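Local coordinates for protein with a SET domain within carboxy region (Cryptosporidium parvum, PDB 4LDG) that probably acts as a histone H4K20 methyltransferase, and is represented by a part of the longer protein that includes its SET domain, at residues H137-I142 against A154-R159; D161-E166 against R242-S247; I230-L235 against L257-G262. One frame throughout, in Å; residues are numbered along the deposited sequence.

Contact 1: H137-I142 against A154-R159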
ATOM      1  N   HIS A 137      -4.030  -6.106  -0.438  1.00 39.79           N
ATOM      2  CA  HIS A 137      -3.073  -5.241  -1.163  1.00 38.75           C
ATOM      3  C   HIS A 137      -2.784  -5.772  -2.544  1.00 36.43           C
ATOM      4  O   HIS A 137      -3.081  -6.923  -2.860  1.00 37.31           O
ATOM      5  CB  HIS A 137      -1.760  -5.047  -0.389  1.00 41.20           C
ATOM      6  CG  HIS A 137      -1.263  -6.286   0.267  1.00 44.15           C
ATOM      7  ND1 HIS A 137      -1.329  -6.483   1.632  1.00 48.87           N
ATOM      8  CD2 HIS A 137      -0.736  -7.419  -0.254  1.00 46.14           C
ATOM      9  CE1 HIS A 137      -0.859  -7.682   1.925  1.00 48.72           C
ATOM     10  NE2 HIS A 137      -0.489  -8.268   0.800  1.00 50.26           N
ATOM     11  N   SER A 138      -2.220  -4.919  -3.386  1.00 37.01           N
ATOM     12  CA  SER A 138      -1.748  -5.372  -4.688  1.00 38.00           C
ATOM     13  C   SER A 138      -0.597  -6.314  -4.422  1.00 38.43           C
ATOM     14  O   SER A 138       0.008  -6.281  -3.347  1.00 37.72           O
ATOM     15  CB  SER A 138      -1.301  -4.190  -5.553  1.00 39.51           C
ATOM     16  OG  SER A 138      -2.442  -3.472  -6.027  1.00 40.94           O
ATOM     17  N   CYS A 139      -0.320  -7.178  -5.385  1.00 42.19           N
ATOM     18  CA  CYS A 139       0.801  -8.118  -5.298  1.00 43.00           C
ATOM     19  C   CYS A 139       2.062  -7.341  -5.715  1.00 41.12           C
ATOM     20  O   CYS A 139       2.144  -6.809  -6.832  1.00 39.33           O
ATOM     21  CB  CYS A 139       0.516  -9.306  -6.211  1.00 48.89           C
ATOM     22  SG  CYS A 139       1.864 -10.482  -6.436  1.00 57.77           S
ATOM     23  N   THR A 140       2.981  -7.176  -4.774  1.00 39.75           N
ATOM     24  CA  THR A 140       4.277  -6.562  -5.052  1.00 41.12           C
ATOM     25  C   THR A 140       5.448  -7.480  -4.685  1.00 42.16           C
ATOM     26  O   THR A 140       5.274  -8.465  -3.971  1.00 41.62           O
ATOM     27  CB  THR A 140       4.472  -5.277  -4.242  1.00 40.84           C
ATOM     28  OG1 THR A 140       4.556  -5.605  -2.860  1.00 40.88           O
ATOM     29  CG2 THR A 140       3.345  -4.297  -4.480  1.00 41.49           C
ATOM     30  N   LEU A 141       6.637  -7.129  -5.181  1.00 43.53           N
ATOM     31  CA  LEU A 141       7.895  -7.784  -4.801  1.00 43.81           C
ATOM     32  C   LEU A 141       9.014  -6.769  -4.616  1.00 44.22           C
ATOM     33  O   LEU A 141       8.989  -5.683  -5.219  1.00 43.67           O
ATOM     34  CB  LEU A 141       8.311  -8.775  -5.881  1.00 44.79           C
ATOM     35  CG  LEU A 141       7.264  -9.838  -6.152  1.00 45.58           C
ATOM     36  CD1 LEU A 141       7.633 -10.583  -7.409  1.00 47.90           C
ATOM     37  CD2 LEU A 141       7.165 -10.788  -4.971  1.00 47.05           C
ATOM     38  N   ILE A 142       9.994  -7.131  -3.794  1.00 47.82           N
ATOM     39  CA  ILE A 142      11.214  -6.346  -3.621  1.00 53.46           C
ATOM     40  C   ILE A 142      12.359  -6.923  -4.468  1.00 55.42           C
ATOM     41  O   ILE A 142      12.571  -8.126  -4.492  1.00 55.07           O
ATOM     42  CB  ILE A 142      11.703  -6.388  -2.168  1.00 60.16           C
ATOM     43  CG1 ILE A 142      10.676  -5.785  -1.230  1.00 63.40           C
ATOM     44  CG2 ILE A 142      13.027  -5.636  -2.015  1.00 67.05           C
ATOM     45  CD1 ILE A 142      11.051  -6.016   0.222  1.00 67.74           C
ATOM     46  N   ALA A 154       5.665  -4.372  -9.329  1.00 39.59           N
ATOM     47  CA  ALA A 154       4.392  -5.052  -9.427  1.00 40.05           C
ATOM     48  C   ALA A 154       4.652  -6.535  -9.678  1.00 42.35           C
ATOM     49  O   ALA A 154       5.407  -6.870 -10.578  1.00 48.05           O
ATOM     50  CB  ALA A 154       3.571  -4.468 -10.561  1.00 40.32           C
ATOM     51  N   GLY A 155       4.044  -7.400  -8.867  1.00 41.81           N
ATOM     52  CA  GLY A 155       4.093  -8.840  -9.043  1.00 44.90           C
ATOM     53  C   GLY A 155       3.078  -9.340 -10.046  1.00 46.42           C
ATOM     54  O   GLY A 155       3.177 -10.466 -10.523  1.00 50.55           O
ATOM     55  N   SER A 156       2.096  -8.508 -10.364  1.00 46.19           N
ATOM     56  CA  SER A 156       1.149  -8.787 -11.452  1.00 48.13           C
ATOM     57  C   SER A 156       0.481  -7.473 -11.808  1.00 46.63           C
ATOM     58  O   SER A 156       0.767  -6.443 -11.184  1.00 48.81           O
ATOM     59  CB  SER A 156       0.109  -9.808 -11.028  1.00 48.85           C
ATOM     60  OG  SER A 156      -0.576  -9.302  -9.906  1.00 53.22           O
ATOM     61  N   LEU A 157      -0.388  -7.488 -12.810  1.00 45.96           N
ATOM     62  CA  LEU A 157      -1.101  -6.275 -13.230  1.00 45.50           C
ATOM     63  C   LEU A 157      -1.716  -5.538 -12.044  1.00 43.79           C
ATOM     64  O   LEU A 157      -2.396  -6.128 -11.212  1.00 42.69           O
ATOM     65  CB  LEU A 157      -2.219  -6.627 -14.211  1.00 47.97           C
ATOM     66  CG  LEU A 157      -3.053  -5.489 -14.826  1.00 48.25           C
ATOM     67  CD1 LEU A 157      -2.217  -4.421 -15.533  1.00 48.46           C
ATOM     68  CD2 LEU A 157      -4.028  -6.106 -15.823  1.00 50.44           C
ATOM     69  N   ILE A 158      -1.441  -4.246 -11.960  1.00 43.34           N
ATOM     70  CA  ILE A 158      -2.138  -3.366 -11.039  1.00 41.98           C
ATOM     71  C   ILE A 158      -2.959  -2.423 -11.913  1.00 42.18           C
ATOM     72  O   ILE A 158      -2.419  -1.571 -12.604  1.00 42.67           O
ATOM     73  CB  ILE A 158      -1.173  -2.594 -10.113  1.00 39.13           C
ATOM     74  CG1 ILE A 158      -0.380  -3.583  -9.256  1.00 40.88           C
ATOM     75  CG2 ILE A 158      -1.966  -1.668  -9.214  1.00 39.33           C
ATOM     76  CD1 ILE A 158       0.808  -3.016  -8.493  1.00 39.31           C
ATOM     77  N   ARG A 159      -4.270  -2.594 -11.884  1.00 41.43           N
ATOM     78  CA  ARG A 159      -5.140  -1.731 -12.650  1.00 42.71           C
ATOM     79  C   ARG A 159      -5.201  -0.341 -12.042  1.00 40.39           C
ATOM     80  O   ARG A 159      -4.989  -0.167 -10.833  1.00 39.02           O
ATOM     81  CB  ARG A 159      -6.550  -2.312 -12.705  1.00 46.23           C
ATOM     82  CG  ARG A 159      -6.636  -3.667 -13.376  1.00 51.60           C
ATOM     83  CD  ARG A 159      -8.019  -3.866 -13.938  1.00 56.87           C
ATOM     84  NE  ARG A 159      -8.320  -5.269 -14.185  1.00 65.21           N
ATOM     85  CZ  ARG A 159      -8.666  -6.158 -13.252  1.00 64.60           C
ATOM     86  NH1 ARG A 159      -8.938  -7.401 -13.620  1.00 69.04           N
ATOM     87  NH2 ARG A 159      -8.737  -5.828 -11.968  1.00 60.27           N
TER
HETATM   88  O   HOH W   1      -1.832  -6.697  -8.020  1.00 50.77           O
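C139 carries SG anti to its backbone N (chi1 172°), which swings the sulfur over G155, where it settles 3.8 Å from G155 CA. Because G155 has no side chain, SG can lie directly against the main chain. S138 turns the other way at its first torsion, with OG anti to the carbonyl carbon, and I158 likewise puts CG1 anti to its carbonyl carbon and extends to CD1. CB of S138 therefore rests on the end of I158, 3.8 Å from I158 CD1, while S138 OG runs alongside the CG2 branch of I158 at 3.7 Å. That is plain packing for the hydroxyl, whose polar partner is F163 O in the next strand.

One direct hydrogen bond ties the backbones. G155 N donates a hydrogen bond to C139 O over 2.8 Å, with an N-H...O angle of 160°, and approaches from well above the carbonyl plane. Just beside it T140 faces A154 in an antiparallel non-hydrogen-bonded pair, so the contact lies at the open end of the hairpin formed by strands 140-143 and 151-154, where the two chains begin to part. A water bridges the two chains as they diverge: it accepts from C139 N at 3.1 Å and donates to L157 O at 3.3 Å, so a buried N-H is satisfied without a direct partner across the segments. CB of C139 lies 3.9 Å from S156 OG, next to this water.

Helix 15-36 packs against this end of the hairpin, with L27 touching C139 and F34 touching S156. Next to them G155 bonds through its backbone to F42, and strand 163-166 borders the far end, S138 pairing with V164 through main-chain atoms and I158 packing on the V164 side chain.

Contact 2: D161-E166 against R242-S247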
ATOM      1  N   ASP A 161      -6.386   2.857 -10.331  1.00 36.04           N
ATOM      2  CA  ASP A 161      -7.202   3.080  -9.142  1.00 38.50           C
ATOM      3  C   ASP A 161      -7.244   1.945  -8.112  1.00 35.97           C
ATOM      4  O   ASP A 161      -7.851   2.125  -7.044  1.00 34.42           O
ATOM      5  CB  ASP A 161      -8.637   3.529  -9.495  1.00 40.82           C
ATOM      6  CG  ASP A 161      -8.696   4.964  -9.963  1.00 45.51           C
ATOM      7  OD1 ASP A 161      -7.877   5.779  -9.492  1.00 47.91           O
ATOM      8  OD2 ASP A 161      -9.557   5.290 -10.813  1.00 50.41           O
ATOM      9  N   ASP A 162      -6.612   0.807  -8.406  1.00 34.45           N
ATOM     10  CA  ASP A 162      -6.484  -0.239  -7.400  1.00 34.49           C
ATOM     11  C   ASP A 162      -5.822   0.342  -6.167  1.00 33.96           C
ATOM     12  O   ASP A 162      -5.024   1.307  -6.258  1.00 33.26           O
ATOM     13  CB  ASP A 162      -5.647  -1.428  -7.870  1.00 34.46           C
ATOM     14  CG  ASP A 162      -6.411  -2.386  -8.779  1.00 39.13           C
ATOM     15  OD1 ASP A 162      -7.630  -2.173  -9.069  1.00 40.75           O
ATOM     16  OD2 ASP A 162      -5.772  -3.385  -9.207  1.00 42.35           O
ATOM     17  N   PHE A 163      -6.223  -0.208  -5.022  1.00 33.07           N
ATOM     18  CA  PHE A 163      -5.489  -0.092  -3.760  1.00 32.05           C
ATOM     19  C   PHE A 163      -4.147  -0.762  -3.976  1.00 33.09           C
ATOM     20  O   PHE A 163      -4.107  -1.929  -4.369  1.00 32.70           O
ATOM     21  CB  PHE A 163      -6.250  -0.778  -2.622  1.00 30.24           C
ATOM     22  CG  PHE A 163      -5.658  -0.544  -1.254  1.00 30.49           C
ATOM     23  CD1 PHE A 163      -6.043   0.551  -0.499  1.00 30.56           C
ATOM     24  CD2 PHE A 163      -4.728  -1.434  -0.716  1.00 31.65           C
ATOM     25  CE1 PHE A 163      -5.489   0.784   0.759  1.00 31.75           C
ATOM     26  CE2 PHE A 163      -4.162  -1.220   0.539  1.00 31.51           C
ATOM     27  CZ  PHE A 163      -4.528  -0.097   1.271  1.00 33.36           C
ATOM     28  N   VAL A 164      -3.038  -0.059  -3.710  1.00 33.81           N
ATOM     29  CA  VAL A 164      -1.719  -0.706  -3.862  1.00 33.80           C
ATOM     30  C   VAL A 164      -1.197  -1.235  -2.521  1.00 34.02           C
ATOM     31  O   VAL A 164      -1.081  -2.454  -2.309  1.00 32.46           O
ATOM     32  CB  VAL A 164      -0.751   0.236  -4.597  1.00 36.39           C
ATOM     33  CG1 VAL A 164       0.638  -0.370  -4.739  1.00 38.41           C
ATOM     34  CG2 VAL A 164      -1.308   0.560  -5.979  1.00 36.58           C
ATOM     35  N   LEU A 165      -0.920  -0.325  -1.595  1.00 34.71           N
ATOM     36  CA  LEU A 165      -0.334  -0.691  -0.303  1.00 33.66           C
ATOM     37  C   LEU A 165      -0.659   0.402   0.667  1.00 33.86           C
ATOM     38  O   LEU A 165      -0.809   1.575   0.262  1.00 35.42           O
ATOM     39  CB  LEU A 165       1.196  -0.739  -0.397  1.00 34.19           C
ATOM     40  CG  LEU A 165       1.890  -1.862  -1.158  1.00 36.40           C
ATOM     41  CD1 LEU A 165       3.358  -1.491  -1.361  1.00 37.35           C
ATOM     42  CD2 LEU A 165       1.769  -3.203  -0.442  1.00 36.96           C
ATOM     43  N   GLU A 166      -0.714   0.066   1.947  1.00 32.76           N
ATOM     44  CA  GLU A 166      -0.850   1.104   2.953  1.00 34.09           C
ATOM     45  C   GLU A 166       0.554   1.573   3.273  1.00 32.58           C
ATOM     46  O   GLU A 166       1.467   0.773   3.277  1.00 30.89           O
ATOM     47  CB  GLU A 166      -1.552   0.596   4.213  1.00 34.46           C
ATOM     48  CG  GLU A 166      -1.722   1.675   5.274  1.00 37.17           C
ATOM     49  CD  GLU A 166      -2.401   1.215   6.548  1.00 39.98           C
ATOM     50  OE1 GLU A 166      -2.881   0.062   6.614  1.00 40.96           O
ATOM     51  OE2 GLU A 166      -2.462   2.030   7.498  1.00 41.16           O
ATOM     52  N   ARG A 242      -5.328   6.864   7.863  1.00 33.98           N
ATOM     53  CA  ARG A 242      -4.650   5.736   7.243  1.00 33.38           C
ATOM     54  C   ARG A 242      -4.236   6.165   5.854  1.00 33.93           C
ATOM     55  O   ARG A 242      -5.106   6.484   4.989  1.00 31.54           O
ATOM     56  CB  ARG A 242      -5.584   4.530   7.136  1.00 34.29           C
ATOM     57  CG  ARG A 242      -6.309   4.211   8.442  1.00 36.39           C
ATOM     58  CD  ARG A 242      -5.352   3.741   9.523  1.00 36.20           C
ATOM     59  NE  ARG A 242      -4.803   2.444   9.135  1.00 36.63           N
ATOM     60  CZ  ARG A 242      -5.301   1.264   9.489  1.00 38.60           C
ATOM     61  NH1 ARG A 242      -6.386   1.172  10.271  1.00 42.71           N
ATOM     62  NH2 ARG A 242      -4.727   0.160   9.045  1.00 38.54           N
ATOM     63  N   LEU A 243      -2.919   6.139   5.623  1.00 33.98           N
ATOM     64  CA  LEU A 243      -2.340   6.659   4.392  1.00 32.87           C
ATOM     65  C   LEU A 243      -2.003   5.480   3.490  1.00 30.77           C
ATOM     66  O   LEU A 243      -1.370   4.496   3.939  1.00 28.85           O
ATOM     67  CB  LEU A 243      -1.078   7.470   4.729  1.00 36.31           C
ATOM     68  CG  LEU A 243      -0.187   8.079   3.624  1.00 37.92           C
ATOM     69  CD1 LEU A 243      -0.915   9.197   2.881  1.00 37.11           C
ATOM     70  CD2 LEU A 243       1.103   8.603   4.234  1.00 38.07           C
ATOM     71  N   PHE A 244      -2.407   5.585   2.219  1.00 28.14           N
ATOM     72  CA  PHE A 244      -2.229   4.496   1.274  1.00 29.14           C
ATOM     73  C   PHE A 244      -1.999   4.973  -0.139  1.00 30.96           C
ATOM     74  O   PHE A 244      -2.325   6.137  -0.510  1.00 30.35           O
ATOM     75  CB  PHE A 244      -3.424   3.493   1.299  1.00 28.81           C
ATOM     76  CG  PHE A 244      -4.765   4.083   0.884  1.00 27.90           C
ATOM     77  CD1 PHE A 244      -5.288   3.863  -0.374  1.00 29.11           C
ATOM     78  CD2 PHE A 244      -5.500   4.847   1.764  1.00 29.00           C
ATOM     79  CE1 PHE A 244      -6.513   4.409  -0.746  1.00 29.79           C
ATOM     80  CE2 PHE A 244      -6.718   5.401   1.403  1.00 29.23           C
ATOM     81  CZ  PHE A 244      -7.229   5.182   0.153  1.00 29.80           C
ATOM     82  N   PHE A 245      -1.432   4.054  -0.927  1.00 31.32           N
ATOM     83  CA  PHE A 245      -1.134   4.303  -2.326  1.00 31.43           C
ATOM     84  C   PHE A 245      -2.213   3.709  -3.212  1.00 31.54           C
ATOM     85  O   PHE A 245      -2.730   2.626  -2.931  1.00 30.74           O
ATOM     86  CB  PHE A 245       0.175   3.641  -2.670  1.00 33.61           C
ATOM     87  CG  PHE A 245       1.367   4.290  -2.040  1.00 34.98           C
ATOM     88  CD1 PHE A 245       1.738   5.560  -2.399  1.00 34.00           C
ATOM     89  CD2 PHE A 245       2.149   3.594  -1.123  1.00 37.12           C
ATOM     90  CE1 PHE A 245       2.865   6.132  -1.859  1.00 35.16           C
ATOM     91  CE2 PHE A 245       3.264   4.163  -0.576  1.00 35.25           C
ATOM     92  CZ  PHE A 245       3.621   5.434  -0.948  1.00 36.09           C
ATOM     93  N   VAL A 246      -2.575   4.432  -4.263  1.00 32.15           N
ATOM     94  CA  VAL A 246      -3.375   3.864  -5.346  1.00 32.08           C
ATOM     95  C   VAL A 246      -2.666   4.137  -6.651  1.00 31.79           C
ATOM     96  O   VAL A 246      -1.906   5.083  -6.755  1.00 30.20           O
ATOM     97  CB  VAL A 246      -4.798   4.433  -5.388  1.00 35.37           C
ATOM     98  CG1 VAL A 246      -5.512   4.147  -4.079  1.00 36.52           C
ATOM     99  CG2 VAL A 246      -4.799   5.915  -5.640  1.00 36.36           C
ATOM    100  N   SER A 247      -2.891   3.286  -7.643  1.00 32.72           N
ATOM    101  CA  SER A 247      -2.224   3.419  -8.923  1.00 34.06           C
ATOM    102  C   SER A 247      -2.828   4.549  -9.743  1.00 34.56           C
ATOM    103  O   SER A 247      -4.026   4.768  -9.710  1.00 34.60           O
ATOM    104  CB  SER A 247      -2.346   2.114  -9.697  1.00 34.97           C
ATOM    105  OG  SER A 247      -3.719   1.779  -9.872  1.00 36.00           O
TER
HETATM  106  O   HOH W   2      -5.598   7.034  -9.830  1.00 48.81           O
HETATM  107  O   HOH W   3      -1.133   4.432   7.371  1.00 37.43           O
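Strands 163-166 and 240-247 are antiparallel neighbours in the three-stranded sheet of the SET domain, their short axes 4.6 Å apart at closest. F163 faces V246 and E166 faces F244, both in non-hydrogen-bonded pairs, so three steps on one strand match two on the other. A beta bulge takes up the extra residue: V164 and L165 share F245 as their partner. V164 N donates to F245 O at 2.8 Å, and F245 N answers with an almost straight bond of 2.8 Å to L165 O, nearly along the C=O axis. V164, with psi at -65°, makes the kink.

On the face carrying F163, F244 and V246, the rings of F163 and F244 lie nearly parallel, 23° apart, but are slid so far that they barely overlap; F163 CE1 meets F244 CD1 at 3.3 Å. I132 of helix 121-134 covers both.

This face ends in a salt bridge. E166 reaches out fully extended, whereas R242 bends at chi2 and chi3 to present its guanidinium side-on. R242 NE meets E166 OE2 at 2.9 Å, in the guanidinium plane but from above the carboxylate plane, and R242 NH2 meets the syn lone pair of E166 OE1 at 3.1 Å. The two planes are turned 37° to each other. A water donates to E166 OE2 and accepts from L243 N. At the other end D161 N donates to S247 O at 3.1 Å, and a second water links D161 OD1 to that same carbonyl oxygen.

Contact 3: I230-L235 against L257-G262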
ATOM      1  N   ILE A 230       2.093   5.939  -8.865  1.00 33.98           N
ATOM      2  CA  ILE A 230       1.143   5.887  -7.775  1.00 33.71           C
ATOM      3  C   ILE A 230       1.039   7.245  -7.100  1.00 35.21           C
ATOM      4  O   ILE A 230       1.904   8.086  -7.273  1.00 36.59           O
ATOM      5  CB  ILE A 230       1.509   4.840  -6.747  1.00 34.05           C
ATOM      6  CG1 ILE A 230       2.833   5.176  -6.065  1.00 35.05           C
ATOM      7  CG2 ILE A 230       1.607   3.474  -7.397  1.00 33.81           C
ATOM      8  CD1 ILE A 230       3.230   4.122  -5.049  1.00 34.95           C
ATOM      9  N   ILE A 231      -0.065   7.445  -6.390  1.00 34.01           N
ATOM     10  CA  ILE A 231      -0.336   8.632  -5.599  1.00 35.52           C
ATOM     11  C   ILE A 231      -0.908   8.216  -4.241  1.00 33.94           C
ATOM     12  O   ILE A 231      -1.333   7.088  -4.067  1.00 34.14           O
ATOM     13  CB  ILE A 231      -1.367   9.553  -6.265  1.00 34.97           C
ATOM     14  CG1 ILE A 231      -2.672   8.816  -6.553  1.00 37.62           C
ATOM     15  CG2 ILE A 231      -0.811  10.121  -7.556  1.00 37.14           C
ATOM     16  CD1 ILE A 231      -3.786   9.752  -7.031  1.00 38.44           C
ATOM     17  N   THR A 232      -0.964   9.143  -3.302  1.00 35.89           N
ATOM     18  CA  THR A 232      -1.484   8.832  -1.974  1.00 37.22           C
ATOM     19  C   THR A 232      -2.905   9.337  -1.759  1.00 36.17           C
ATOM     20  O   THR A 232      -3.391  10.239  -2.439  1.00 39.44           O
ATOM     21  CB  THR A 232      -0.576   9.399  -0.878  1.00 39.19           C
ATOM     22  OG1 THR A 232      -0.265  10.752  -1.192  1.00 40.16           O
ATOM     23  CG2 THR A 232       0.704   8.594  -0.786  1.00 40.24           C
ATOM     24  N   LYS A 233      -3.567   8.698  -0.813  1.00 34.77           N
ATOM     25  CA  LYS A 233      -4.882   9.072  -0.365  1.00 36.32           C
ATOM     26  C   LYS A 233      -4.922   8.781   1.118  1.00 34.94           C
ATOM     27  O   LYS A 233      -4.081   8.057   1.628  1.00 33.71           O
ATOM     28  CB  LYS A 233      -5.953   8.282  -1.121  1.00 38.04           C
ATOM     29  CG  LYS A 233      -6.192   8.867  -2.488  1.00 42.28           C
ATOM     30  CD  LYS A 233      -7.274   8.131  -3.247  1.00 51.69           C
ATOM     31  CE  LYS A 233      -7.513   8.727  -4.644  1.00 57.72           C
ATOM     32  NZ  LYS A 233      -7.361  10.214  -4.738  1.00 61.40           N
ATOM     33  N   VAL A 234      -5.865   9.389   1.812  1.00 37.31           N
ATOM     34  CA  VAL A 234      -6.040   9.157   3.242  1.00 40.13           C
ATOM     35  C   VAL A 234      -7.507   8.845   3.507  1.00 39.22           C
ATOM     36  O   VAL A 234      -8.371   9.459   2.911  1.00 40.93           O
ATOM     37  CB  VAL A 234      -5.604  10.366   4.106  1.00 40.90           C
ATOM     38  CG1 VAL A 234      -5.971  10.138   5.569  1.00 43.31           C
ATOM     39  CG2 VAL A 234      -4.107  10.575   4.022  1.00 40.87           C
ATOM     40  N   LEU A 235      -7.752   7.866   4.369  1.00 38.90           N
ATOM     41  CA  LEU A 235      -9.055   7.642   4.963  1.00 40.62           C
ATOM     42  C   LEU A 235      -8.930   7.799   6.455  1.00 39.95           C
ATOM     43  O   LEU A 235      -8.034   7.206   7.076  1.00 36.72           O
ATOM     44  CB  LEU A 235      -9.565   6.224   4.697  1.00 44.28           C
ATOM     45  CG  LEU A 235     -10.008   5.848   3.277  1.00 48.52           C
ATOM     46  CD1 LEU A 235     -10.668   4.476   3.293  1.00 51.12           C
ATOM     47  CD2 LEU A 235     -10.946   6.877   2.656  1.00 49.61           C
ATOM     48  N   LEU A 257       7.333   0.349  -8.907  1.00 38.37           N
ATOM     49  CA  LEU A 257       6.420   1.339  -8.365  1.00 37.66           C
ATOM     50  C   LEU A 257       7.223   2.591  -8.058  1.00 36.92           C
ATOM     51  O   LEU A 257       8.296   2.533  -7.448  1.00 35.38           O
ATOM     52  CB  LEU A 257       5.750   0.852  -7.096  1.00 38.33           C
ATOM     53  CG  LEU A 257       5.020  -0.488  -7.153  1.00 40.91           C
ATOM     54  CD1 LEU A 257       4.225  -0.706  -5.877  1.00 38.49           C
ATOM     55  CD2 LEU A 257       4.119  -0.555  -8.361  1.00 43.39           C
ATOM     56  N   LEU A 258       6.687   3.724  -8.482  1.00 37.38           N
ATOM     57  CA  LEU A 258       7.329   5.017  -8.267  1.00 37.38           C
ATOM     58  C   LEU A 258       6.321   6.051  -7.774  1.00 36.53           C
ATOM     59  O   LEU A 258       5.186   6.070  -8.201  1.00 37.34           O
ATOM     60  CB  LEU A 258       8.019   5.499  -9.548  1.00 38.46           C
ATOM     61  CG  LEU A 258       9.201   4.637 -10.030  1.00 38.57           C
ATOM     62  CD1 LEU A 258       9.666   4.993 -11.444  1.00 37.42           C
ATOM     63  CD2 LEU A 258      10.355   4.754  -9.040  1.00 39.87           C
ATOM     64  N   PHE A 259       6.789   6.907  -6.876  1.00 36.62           N
ATOM     65  CA  PHE A 259       5.991   7.875  -6.205  1.00 35.02           C
ATOM     66  C   PHE A 259       6.740   9.206  -6.166  1.00 36.71           C
ATOM     67  O   PHE A 259       7.942   9.244  -5.902  1.00 36.02           O
ATOM     68  CB  PHE A 259       5.727   7.386  -4.773  1.00 34.21           C
ATOM     69  CG  PHE A 259       4.939   8.341  -3.958  1.00 35.03           C
ATOM     70  CD1 PHE A 259       3.656   8.693  -4.337  1.00 36.02           C
ATOM     71  CD2 PHE A 259       5.477   8.913  -2.824  1.00 35.63           C
ATOM     72  CE1 PHE A 259       2.927   9.624  -3.586  1.00 38.22           C
ATOM     73  CE2 PHE A 259       4.752   9.814  -2.068  1.00 36.05           C
ATOM     74  CZ  PHE A 259       3.469  10.161  -2.438  1.00 36.06           C
ATOM     75  N   ASP A 260       6.021  10.298  -6.407  1.00 36.28           N
ATOM     76  CA  ASP A 260       6.577  11.629  -6.265  1.00 36.63           C
ATOM     77  C   ASP A 260       6.415  12.056  -4.825  1.00 33.76           C
ATOM     78  O   ASP A 260       5.334  12.452  -4.419  1.00 36.79           O
ATOM     79  CB  ASP A 260       5.848  12.611  -7.173  1.00 39.27           C
ATOM     80  CG  ASP A 260       6.379  14.032  -7.042  1.00 41.76           C
ATOM     81  OD1 ASP A 260       7.280  14.253  -6.221  1.00 44.53           O
ATOM     82  OD2 ASP A 260       5.899  14.931  -7.762  1.00 45.51           O
ATOM     83  N   TYR A 261       7.476  11.950  -4.038  1.00 39.62           N
ATOM     84  CA  TYR A 261       7.440  12.360  -2.645  1.00 36.17           C
ATOM     85  C   TYR A 261       7.457  13.864  -2.412  1.00 39.91           C
ATOM     86  O   TYR A 261       7.488  14.284  -1.264  1.00 41.17           O
ATOM     87  CB  TYR A 261       8.595  11.765  -1.878  1.00 33.77           C
ATOM     88  CG  TYR A 261       8.547  10.266  -1.630  1.00 32.69           C
ATOM     89  CD1 TYR A 261       8.105   9.756  -0.416  1.00 32.85           C
ATOM     90  CD2 TYR A 261       8.989   9.363  -2.583  1.00 32.19           C
ATOM     91  CE1 TYR A 261       8.096   8.387  -0.163  1.00 33.78           C
ATOM     92  CE2 TYR A 261       8.986   8.012  -2.331  1.00 33.62           C
ATOM     93  CZ  TYR A 261       8.535   7.524  -1.106  1.00 33.79           C
ATOM     94  OH  TYR A 261       8.503   6.168  -0.850  1.00 35.41           O
ATOM     95  N   GLY A 262       7.426  14.685  -3.462  1.00 44.62           N
ATOM     96  CA  GLY A 262       7.534  16.138  -3.291  1.00 49.87           C
ATOM     97  C   GLY A 262       6.235  16.929  -3.306  1.00 55.79           C
ATOM     98  O   GLY A 262       6.245  18.153  -3.179  1.00 57.34           O
TER
HETATM   99  O   HOH W   4       2.975  10.557  -7.054  1.00 28.13           O
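F259 pushes its ring, CG anti to the backbone N, against the start of strand 230-237. The residue belongs to L257-G262, which holds the LxxDY part of the ELxxDY motif of SET domains. I230 O sits at the ring edge, 3.5 Å from F259 CD1, while T232 CG2 approaches F259 CZ obliquely at 3.6 Å. I230 CG1, in the crowded position between its own N and carbonyl carbon, packs on F259 CB at 3.9 Å. The main chains join through I230 N, which donates to L258 O at 3.2 Å nearly along the C=O axis. A water continues the link, donating to I230 O at 2.7 Å and accepting from D260 N.

One shell out, F245 of strand 240-247 meets F259 edge-to-face, and the ring of Y261 turns a face to F259 CD2, which lies over its centre. Y261 in turn bonds through N to H223 ND1 and through OH to I221 O. Strand 258-259 runs parallel to 222-223, consistent with the pseudoknot characteristic of SET domains. Y261 lies inside an Asx turn, in which G262 N donates to D260 OD1 at 2.8 Å.

Overall arrangement
Contacts 2 and 3 lie closest, with centres about 8 Å apart, because strands 230-237 and 240-247 are neighbours in one sheet: R242 N to L235 O (2.8 Å) is one rung between them. Their segments alternate along the chain. Contact 1, about 11 Å from contact 2, reaches that sheet through two probable hydrogen bonds, S138 OG with F163 O at 2.8 Å and R159 O with S247 OG at 2.5 Å. It lies about 15 Å from contact 3 yet touches it through L257, whose CD1 is 4.0 Å from T140 CG2. In SET methyltransferases the stretch corresponding to L257-G262 borders the active site, so contact 3 is probably the nearest of the three to catalysis.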